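Local coordinates for protein VMB-1 (Vibrio alginolyticus, PDB 6JV4) that probably hydrolyses the amide bond of beta-lactam antibiotics to give substituted beta-amino acids, as a zinc-dependent, subclass B1 metallo-beta-lactamase, at residues Q23-E31 with M51-Q59; F164-L173 with S212-A221. One frame throughout, in Å; residues are numbered along the deposited sequence.

Contact 1: residues Q23-E31 with M51-Q59; sequences QHISYKRVE and MIDTPWTTQ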
loop_
_atom_site.group_PDB
_atom_site.type_symbol
_atom_site.label_atom_id
_atom_site.label_comp_id
_atom_site.label_asym_id
_atom_site.label_seq_id
_atom_site.Cartn_x
_atom_site.Cartn_y
_atom_site.Cartn_z
ATOM N N GLN A 23 -6.950 9.087 2.136
ATOM C CA GLN A 23 -5.607 8.884 1.617
ATOM C C GLN A 23 -4.630 9.587 2.551
ATOM O O GLN A 23 -4.693 10.820 2.660
ATOM C CB GLN A 23 -5.555 9.431 0.202
ATOM C CG GLN A 23 -4.211 9.286 -0.512
ATOM C CD GLN A 23 -4.271 9.981 -1.858
ATOM O OE1 GLN A 23 -5.248 10.638 -2.198
ATOM N NE2 GLN A 23 -3.246 9.855 -2.673
ATOM N N HIS A 24 -3.669 8.882 3.119
ATOM C CA HIS A 24 -2.553 9.519 3.858
ATOM C C HIS A 24 -1.339 9.670 2.945
ATOM O O HIS A 24 -1.099 8.803 2.112
ATOM C CB HIS A 24 -2.173 8.808 5.144
ATOM C CG HIS A 24 -1.615 7.426 5.066
ATOM N ND1 HIS A 24 -0.273 7.158 4.718
ATOM C CD2 HIS A 24 -2.158 6.253 5.481
ATOM C CE1 HIS A 24 -0.076 5.841 4.849
ATOM N NE2 HIS A 24 -1.202 5.284 5.348
ATOM N N ILE A 25 -0.678 10.831 3.017
ATOM C CA ILE A 25 0.315 11.214 2.000
ATOM C C ILE A 25 1.576 11.698 2.721
ATOM O O ILE A 25 1.470 12.460 3.703
ATOM C CB ILE A 25 -0.220 12.278 1.040
ATOM C CG1 ILE A 25 -1.580 11.861 0.467
ATOM C CG2 ILE A 25 0.801 12.537 -0.057
ATOM C CD1 ILE A 25 -2.231 12.903 -0.368
ATOM N N SER A 26 2.720 11.226 2.266
ATOM C CA SER A 26 4.024 11.667 2.800
ATOM C C SER A 26 4.991 11.732 1.637
ATOM O O SER A 26 4.570 11.520 0.502
ATOM C CB SER A 26 4.468 10.842 3.968
ATOM O OG SER A 26 4.263 9.471 3.792
ATOM N N TYR A 27 6.251 12.113 1.863
ATOM C CA TYR A 27 7.219 12.160 0.764
ATOM C C TYR A 27 8.618 11.966 1.319
ATOM O O TYR A 27 8.827 12.150 2.532
ATOM C CB TYR A 27 7.072 13.448 -0.029
ATOM C CG TYR A 27 7.559 14.665 0.688
ATOM C CD1 TYR A 27 8.905 15.019 0.672
ATOM C CD2 TYR A 27 6.681 15.470 1.406
ATOM C CE1 TYR A 27 9.356 16.155 1.332
ATOM C CE2 TYR A 27 7.123 16.591 2.085
ATOM C CZ TYR A 27 8.467 16.946 2.037
ATOM O OH TYR A 27 8.933 18.061 2.688
ATOM N N LYS A 28 9.529 11.570 0.445
ATOM C CA LYS A 28 10.961 11.442 0.803
ATOM C C LYS A 28 11.760 11.588 -0.470
ATOM O O LYS A 28 11.232 11.275 -1.517
ATOM C CB LYS A 28 11.310 10.091 1.436
ATOM C CG LYS A 28 11.052 9.967 2.929
ATOM C CD LYS A 28 11.758 8.831 3.695
ATOM C CE LYS A 28 11.425 8.981 5.176
ATOM N NZ LYS A 28 11.569 7.744 5.984
ATOM N N ARG A 29 13.004 12.057 -0.347
ATOM C CA ARG A 29 13.961 12.025 -1.465
ATOM C C ARG A 29 14.583 10.641 -1.457
ATOM O O ARG A 29 15.128 10.204 -0.427
ATOM C CB ARG A 29 15.013 13.129 -1.326
ATOM C CG ARG A 29 16.074 13.102 -2.416
ATOM C CD ARG A 29 16.913 14.359 -2.363
ATOM N NE ARG A 29 18.095 14.140 -3.172
ATOM C CZ ARG A 29 19.089 15.015 -3.328
ATOM N NH1 ARG A 29 19.044 16.203 -2.739
ATOM N NH2 ARG A 29 20.129 14.684 -4.080
ATOM N N VAL A 30 14.510 9.986 -2.592
ATOM C CA VAL A 30 15.071 8.648 -2.855
ATOM C C VAL A 30 15.938 8.759 -4.115
ATOM O O VAL A 30 15.389 8.855 -5.183
ATOM C CB VAL A 30 13.956 7.596 -3.002
ATOM C CG1 VAL A 30 14.543 6.205 -3.179
ATOM C CG2 VAL A 30 13.011 7.605 -1.811
ATOM N N GLU A 31 17.256 8.607 -3.987
ATOM C CA GLU A 31 18.150 8.628 -5.169
ATOM C C GLU A 31 17.947 7.339 -5.954
ATOM O O GLU A 31 17.796 6.256 -5.380
ATOM C CB GLU A 31 19.603 8.767 -4.691
ATOM C CG GLU A 31 19.922 10.170 -4.175
ATOM C CD GLU A 31 19.696 11.175 -5.285
ATOM O OE1 GLU A 31 20.319 10.998 -6.338
ATOM O OE2 GLU A 31 18.821 12.066 -5.149
ATOM N N MET A 51 -5.244 1.156 9.085
ATOM C CA MET A 51 -4.252 1.705 8.125
ATOM C C MET A 51 -3.945 0.684 7.044
ATOM O O MET A 51 -3.757 -0.521 7.362
ATOM C CB MET A 51 -2.937 2.081 8.815
ATOM C CG MET A 51 -3.069 3.181 9.748
ATOM S SD MET A 51 -1.364 3.565 10.341
ATOM C CE MET A 51 -1.848 4.432 11.826
ATOM N N ILE A 52 -3.780 1.164 5.817
ATOM C CA ILE A 52 -3.183 0.421 4.698
ATOM C C ILE A 52 -1.872 1.148 4.383
ATOM O O ILE A 52 -1.960 2.274 3.898
ATOM C CB ILE A 52 -4.149 0.330 3.503
ATOM C CG1 ILE A 52 -5.444 -0.405 3.898
ATOM C CG2 ILE A 52 -3.442 -0.332 2.335
ATOM C CD1 ILE A 52 -6.466 -0.370 2.805
ATOM N N ASP A 53 -0.760 0.534 4.775
ATOM C CA ASP A 53 0.599 1.119 4.799
ATOM C C ASP A 53 0.676 2.153 5.938
ATOM O O ASP A 53 -0.321 2.793 6.289
ATOM C CB ASP A 53 1.055 1.653 3.448
ATOM C CG ASP A 53 1.358 0.585 2.397
ATOM O OD1 ASP A 53 1.229 -0.663 2.706
ATOM O OD2 ASP A 53 1.875 0.999 1.312
ATOM N N THR A 54 1.877 2.296 6.475
ATOM C CA THR A 54 2.208 3.412 7.379
ATOM C C THR A 54 2.719 4.583 6.545
ATOM O O THR A 54 3.357 4.404 5.489
ATOM C CB THR A 54 3.183 2.946 8.472
ATOM O OG1 THR A 54 4.377 2.412 7.889
ATOM C CG2 THR A 54 2.592 1.909 9.395
ATOM N N PRO A 55 2.500 5.815 7.039
ATOM C CA PRO A 55 3.208 6.974 6.523
ATOM C C PRO A 55 4.730 6.749 6.551
ATOM O O PRO A 55 5.228 5.943 7.335
ATOM C CB PRO A 55 2.810 8.083 7.503
ATOM C CG PRO A 55 1.428 7.666 7.910
ATOM C CD PRO A 55 1.560 6.173 8.131
ATOM N N TRP A 56 5.426 7.416 5.645
ATOM C CA TRP A 56 6.873 7.145 5.393
ATOM C C TRP A 56 7.782 7.657 6.514
ATOM O O TRP A 56 8.910 7.185 6.606
ATOM C CB TRP A 56 7.217 7.740 4.040
ATOM C CG TRP A 56 8.316 7.065 3.311
ATOM C CD1 TRP A 56 9.223 6.148 3.741
ATOM C CD2 TRP A 56 8.591 7.293 1.924
ATOM N NE1 TRP A 56 10.035 5.777 2.700
ATOM C CE2 TRP A 56 9.668 6.468 1.586
ATOM C CE3 TRP A 56 8.013 8.123 0.969
ATOM C CZ2 TRP A 56 10.185 6.439 0.297
ATOM C CZ3 TRP A 56 8.544 8.104 -0.305
ATOM C CH2 TRP A 56 9.581 7.247 -0.620
ATOM N N THR A 57 7.280 8.409 7.468
ATOM C CA THR A 57 8.064 8.881 8.616
ATOM C C THR A 57 7.317 8.520 9.889
ATOM O O THR A 57 6.065 8.473 9.905
ATOM C CB THR A 57 8.415 10.378 8.593
ATOM O OG1 THR A 57 7.285 11.116 8.991
ATOM C CG2 THR A 57 8.923 10.883 7.262
ATOM N N THR A 58 8.081 8.238 10.928
ATOM C CA THR A 58 7.517 7.930 12.262
ATOM C C THR A 58 6.746 9.157 12.765
ATOM O O THR A 58 5.655 8.954 13.351
ATOM C CB THR A 58 8.625 7.452 13.215
ATOM O OG1 THR A 58 9.249 6.309 12.624
ATOM C CG2 THR A 58 8.077 7.031 14.554
ATOM N N GLN A 59 7.230 10.383 12.521
ATOM C CA GLN A 59 6.476 11.580 12.966
ATOM C C GLN A 59 5.105 11.569 12.265
ATOM O O GLN A 59 4.088 11.818 12.912
ATOM C CB GLN A 59 7.307 12.847 12.771
ATOM C CG GLN A 59 8.550 12.877 13.667
ATOM C CD GLN A 59 8.204 12.841 15.150
ATOM O OE1 GLN A 59 7.290 13.543 15.606
ATOM N NE2 GLN A 59 8.900 12.003 15.914
#
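Lys28 lies across the indole of Trp56 with its aliphatic chain, and its CD sits over one face, 3.6 Å from the centroid of the five-membered ring and only 8° off the normal. A long, flexible chain ending in an amine suits this place: its extended methylenes cover the wide ring while NZ, above the carbonyl plane, donates to the Trp56 carbonyl O at 2.8 Å. Two residues on, Val30 sets CG2 against Trp56 CH2 at 3.6 Å, a small apolar branch for the benzene end of the indole.

Ser26 holds the tryptophan from its backbone side: Trp56 N donates to Ser26 OG at 3.0 Å in a nearly straight bond (170°), and the small side chain allows this close approach. His24 extends the grip to the loop just before Trp56, with NE2 donating to Asp53 O at 2.8 Å in a bent bond (141°), while Pro55 lays CG over one face of the His24 ring. Imidazole suits both partners, offering an N-H to the carbonyl and a flat face to the compact proline.

In the second shell, Lys28 NZ also forms a salt bridge with Glu85, and Ile36 of the adjacent strand touches Trp56. The Trp56 side chain comes about 3 Å, between nearest atoms, from that of zinc ligand Asp86, so the connection after strand 48-52 helps wall the dinuclear zinc site of the metallo-beta-lactamase fold.

Contact 2: residues F164-L173 with S212-A221; sequences FVKSLKNKNL and SLLKHTQALA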
loop_
_atom_site.group_PDB
_atom_site.type_symbol
_atom_site.label_atom_id
_atom_site.label_comp_id
_atom_site.label_asym_id
_atom_site.label_seq_id
_atom_site.Cartn_x
_atom_site.Cartn_y
_atom_site.Cartn_z
ATOM N N PHE A 164 3.233 -1.889 -6.356
ATOM C CA PHE A 164 2.952 -2.744 -7.515
ATOM C C PHE A 164 2.330 -1.945 -8.654
ATOM O O PHE A 164 2.395 -2.457 -9.836
ATOM C CB PHE A 164 1.980 -3.813 -7.041
ATOM C CG PHE A 164 1.568 -4.856 -8.041
ATOM C CD1 PHE A 164 2.463 -5.835 -8.438
ATOM C CD2 PHE A 164 0.270 -4.879 -8.531
ATOM C CE1 PHE A 164 2.084 -6.822 -9.327
ATOM C CE2 PHE A 164 -0.080 -5.828 -9.480
ATOM C CZ PHE A 164 0.807 -6.820 -9.845
ATOM N N VAL A 165 1.700 -0.811 -8.363
ATOM C CA VAL A 165 1.054 0.026 -9.423
ATOM C C VAL A 165 1.788 1.368 -9.509
ATOM O O VAL A 165 1.950 2.059 -8.490
ATOM C CB VAL A 165 -0.450 0.214 -9.185
ATOM C CG1 VAL A 165 -1.092 1.088 -10.248
ATOM C CG2 VAL A 165 -1.130 -1.147 -9.053
ATOM N N LYS A 166 2.209 1.720 -10.729
ATOM C CA LYS A 166 2.841 3.033 -10.984
ATOM C C LYS A 166 1.750 4.039 -11.359
ATOM O O LYS A 166 0.664 3.662 -11.804
ATOM C CB LYS A 166 3.857 2.912 -12.129
ATOM C CG LYS A 166 4.908 1.828 -11.953
ATOM C CD LYS A 166 5.697 1.946 -10.653
ATOM C CE LYS A 166 6.608 3.146 -10.564
ATOM N NZ LYS A 166 7.450 3.083 -9.336
ATOM N N SER A 167 2.072 5.308 -11.241
ATOM C CA SER A 167 1.143 6.361 -11.666
ATOM C C SER A 167 1.134 6.415 -13.190
ATOM O O SER A 167 2.064 5.970 -13.849
ATOM C CB SER A 167 1.505 7.702 -11.075
ATOM O OG SER A 167 2.667 8.208 -11.717
ATOM N N LEU A 168 0.109 7.035 -13.729
ATOM C CA LEU A 168 -0.047 7.137 -15.187
ATOM C C LEU A 168 1.113 7.894 -15.827
ATOM O O LEU A 168 1.507 7.525 -16.971
ATOM C CB LEU A 168 -1.405 7.761 -15.484
ATOM C CG LEU A 168 -1.810 7.667 -16.941
ATOM C CD1 LEU A 168 -1.907 6.196 -17.376
ATOM C CD2 LEU A 168 -3.158 8.360 -17.101
ATOM N N LYS A 169 1.609 8.949 -15.155
ATOM C CA LYS A 169 2.680 9.818 -15.718
ATOM C C LYS A 169 4.054 9.184 -15.554
ATOM O O LYS A 169 5.002 9.643 -16.239
ATOM C CB LYS A 169 2.629 11.194 -15.061
ATOM C CG LYS A 169 1.402 11.992 -15.444
ATOM C CD LYS A 169 1.396 13.390 -14.839
ATOM C CE LYS A 169 0.331 14.244 -15.491
ATOM N NZ LYS A 169 0.573 15.681 -15.219
ATOM N N ASN A 170 4.178 8.107 -14.788
ATOM C CA ASN A 170 5.496 7.429 -14.618
ATOM C C ASN A 170 6.013 6.939 -15.968
ATOM O O ASN A 170 5.260 6.278 -16.709
ATOM C CB ASN A 170 5.474 6.219 -13.689
ATOM C CG ASN A 170 5.721 6.603 -12.261
ATOM O OD1 ASN A 170 4.840 7.128 -11.633
ATOM N ND2 ASN A 170 6.907 6.371 -11.743
ATOM N N LYS A 171 7.289 7.205 -16.254
ATOM C CA LYS A 171 7.945 6.744 -17.491
ATOM C C LYS A 171 8.785 5.500 -17.221
ATOM O O LYS A 171 9.236 4.925 -18.205
ATOM C CB LYS A 171 8.816 7.869 -18.064
ATOM C CG LYS A 171 8.011 9.099 -18.454
ATOM C CD LYS A 171 7.007 8.774 -19.558
ATOM C CE LYS A 171 6.331 10.008 -20.135
ATOM N NZ LYS A 171 5.602 10.757 -19.073
ATOM N N ASN A 172 8.959 5.101 -15.962
ATOM C CA ASN A 172 9.734 3.879 -15.678
ATOM C C ASN A 172 9.178 3.236 -14.406
ATOM O O ASN A 172 8.232 3.768 -13.821
ATOM C CB ASN A 172 11.218 4.198 -15.513
ATOM C CG ASN A 172 11.476 5.171 -14.395
ATOM O OD1 ASN A 172 11.145 4.957 -13.221
ATOM N ND2 ASN A 172 12.041 6.313 -14.751
ATOM N N LEU A 173 9.742 2.099 -14.040
ATOM C CA LEU A 173 9.232 1.283 -12.912
ATOM C C LEU A 173 9.756 1.793 -11.578
ATOM O O LEU A 173 9.338 1.279 -10.567
ATOM C CB LEU A 173 9.632 -0.170 -13.129
ATOM C CG LEU A 173 8.944 -0.873 -14.311
ATOM C CD1 LEU A 173 9.585 -2.203 -14.527
ATOM C CD2 LEU A 173 7.426 -0.985 -14.089
ATOM N N SER A 212 -6.795 2.534 -15.851
ATOM C CA SER A 212 -5.701 2.658 -16.839
ATOM C C SER A 212 -4.344 2.573 -16.140
ATOM O O SER A 212 -3.377 2.170 -16.793
ATOM C CB SER A 212 -5.823 3.875 -17.700
ATOM O OG SER A 212 -5.532 5.047 -17.006
ATOM N N LEU A 213 -4.244 2.880 -14.836
ATOM C CA LEU A 213 -2.927 2.780 -14.170
ATOM C C LEU A 213 -2.448 1.335 -14.230
ATOM O O LEU A 213 -1.244 1.112 -14.298
ATOM C CB LEU A 213 -2.968 3.265 -12.717
ATOM C CG LEU A 213 -2.829 4.777 -12.502
ATOM C CD1 LEU A 213 -3.884 5.583 -13.238
ATOM C CD2 LEU A 213 -2.849 5.091 -11.016
ATOM N N LEU A 214 -3.339 0.371 -14.138
ATOM C CA LEU A 214 -2.944 -1.044 -14.179
ATOM C C LEU A 214 -2.343 -1.369 -15.550
ATOM O O LEU A 214 -1.348 -2.069 -15.637
ATOM C CB LEU A 214 -4.157 -1.926 -13.915
ATOM C CG LEU A 214 -4.919 -1.717 -12.614
ATOM C CD1 LEU A 214 -6.044 -2.720 -12.561
ATOM C CD2 LEU A 214 -4.020 -1.778 -11.393
ATOM N N LYS A 215 -3.040 -0.936 -16.605
ATOM C CA LYS A 215 -2.615 -1.201 -18.007
ATOM C C LYS A 215 -1.290 -0.484 -18.275
ATOM O O LYS A 215 -0.429 -1.066 -18.964
ATOM C CB LYS A 215 -3.699 -0.740 -18.988
ATOM C CG LYS A 215 -4.929 -1.635 -19.067
ATOM C CD LYS A 215 -5.667 -1.757 -17.751
ATOM C CE LYS A 215 -6.886 -2.651 -17.836
ATOM N NZ LYS A 215 -7.987 -2.007 -18.591
ATOM N N HIS A 216 -1.146 0.732 -17.745
ATOM C CA HIS A 216 0.093 1.520 -17.936
ATOM C C HIS A 216 1.259 0.767 -17.299
ATOM O O HIS A 216 2.314 0.659 -17.909
ATOM C CB HIS A 216 -0.093 2.933 -17.366
ATOM C CG HIS A 216 1.123 3.771 -17.550
ATOM N ND1 HIS A 216 1.683 4.027 -18.824
ATOM C CD2 HIS A 216 1.996 4.258 -16.646
ATOM C CE1 HIS A 216 2.779 4.772 -18.659
ATOM N NE2 HIS A 216 2.992 4.895 -17.329
ATOM N N THR A 217 1.096 0.359 -16.049
ATOM C CA THR A 217 2.144 -0.361 -15.303
ATOM C C THR A 217 2.516 -1.661 -16.027
ATOM O O THR A 217 3.729 -1.971 -16.164
ATOM C CB THR A 217 1.709 -0.651 -13.864
ATOM O OG1 THR A 217 1.520 0.633 -13.271
ATOM C CG2 THR A 217 2.759 -1.445 -13.123
ATOM N N GLN A 218 1.545 -2.400 -16.551
ATOM C CA GLN A 218 1.813 -3.651 -17.291
ATOM C C GLN A 218 2.702 -3.318 -18.498
ATOM O O GLN A 218 3.700 -3.997 -18.715
ATOM C CB GLN A 218 0.483 -4.286 -17.697
ATOM C CG GLN A 218 0.643 -5.619 -18.396
ATOM C CD GLN A 218 -0.718 -6.195 -18.690
ATOM O OE1 GLN A 218 -1.504 -5.568 -19.427
ATOM N NE2 GLN A 218 -1.010 -7.321 -18.069
ATOM N N ALA A 219 2.384 -2.227 -19.205
ATOM C CA ALA A 219 3.155 -1.815 -20.407
ATOM C C ALA A 219 4.554 -1.364 -20.003
ATOM O O ALA A 219 5.561 -1.711 -20.715
ATOM C CB ALA A 219 2.427 -0.759 -21.204
ATOM N N LEU A 220 4.697 -0.655 -18.884
ATOM C CA LEU A 220 6.044 -0.245 -18.399
ATOM C C LEU A 220 6.874 -1.495 -18.115
ATOM O O LEU A 220 8.110 -1.473 -18.447
ATOM C CB LEU A 220 5.958 0.577 -17.121
ATOM C CG LEU A 220 5.428 2.002 -17.275
ATOM C CD1 LEU A 220 5.330 2.664 -15.934
ATOM C CD2 LEU A 220 6.287 2.815 -18.178
ATOM N N ALA A 221 6.279 -2.516 -17.507
ATOM C CA ALA A 221 7.043 -3.728 -17.150
ATOM C C ALA A 221 7.416 -4.472 -18.440
ATOM O O ALA A 221 8.553 -4.993 -18.560
ATOM C CB ALA A 221 6.312 -4.591 -16.168
#
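From Phe164 to Leu173 the chain is irregular, turns through a type I beta turn at Ser167-Asn170 and curls over one side of helix 212-226, its CA atoms coming nearest at Leu168 and Leu213, 5.3 Å apart. His216 points its ring into this curl. With CG anti to the backbone N (chi1 -179°), its NE2 reaches the carbonyl O of Asn170 at 2.7 Å, and the bond lies in both the carbonyl and ring planes. An imidazole suits the place: its N-H serves a loop carbonyl, while its faces fit between the Leu168 carbonyl oxygen and Leu220 CG. Leu168 rests CD1 on His216 CB at 3.7 Å and CB on Leu213 CD1.

One turn after His216, Leu220 brings CD2 to Lys171 O at 3.6 Å. Leu173 lies alongside it, pointing the other way, CD2 3.7 Å from Leu220 CB. Thr217 matches a polar backbone: its OG1 accepts from Lys166 N at 2.8 Å and donates to Leu213 O at 3.0 Å, which fixes the hydroxyl's rotation. Nearer the helix start, Val165 crosses Leu213, with CG1 3.8 Å from CB, and its CG2 meets Leu214; branched apolar chains suit such many-sided contacts.

Beyond the two segments, Trp184 of helix 184-194 stacks on Phe164 and donates a hydrogen bond from NE1 to the Phe164 carbonyl O, and Val201 of strand 200-203 packs against both Val165 and Leu214.

Contacts 1 and 2 follow one another along the chain and do not touch: their centres are 20 Å apart and their nearest atoms about 8 Å. Both nevertheless border the dinuclear zinc site. Measured between nearest atoms, the Trp56 side chain from residues 51-59 comes within about 6 Å of a zinc ion, and that of Lys166 from residues 164-173 does likewise. A bound citrate, probably from the crystallisation liquor, lies about 4 Å from the Trp56 side chain and about 3 Å from that of Lys166, again between nearest atoms, consistent with the two segments facing the same part of the active site. The side chain of zinc ligand His205 also neighbours both, its nearest atoms about 4 and 5 Å from these two side chains.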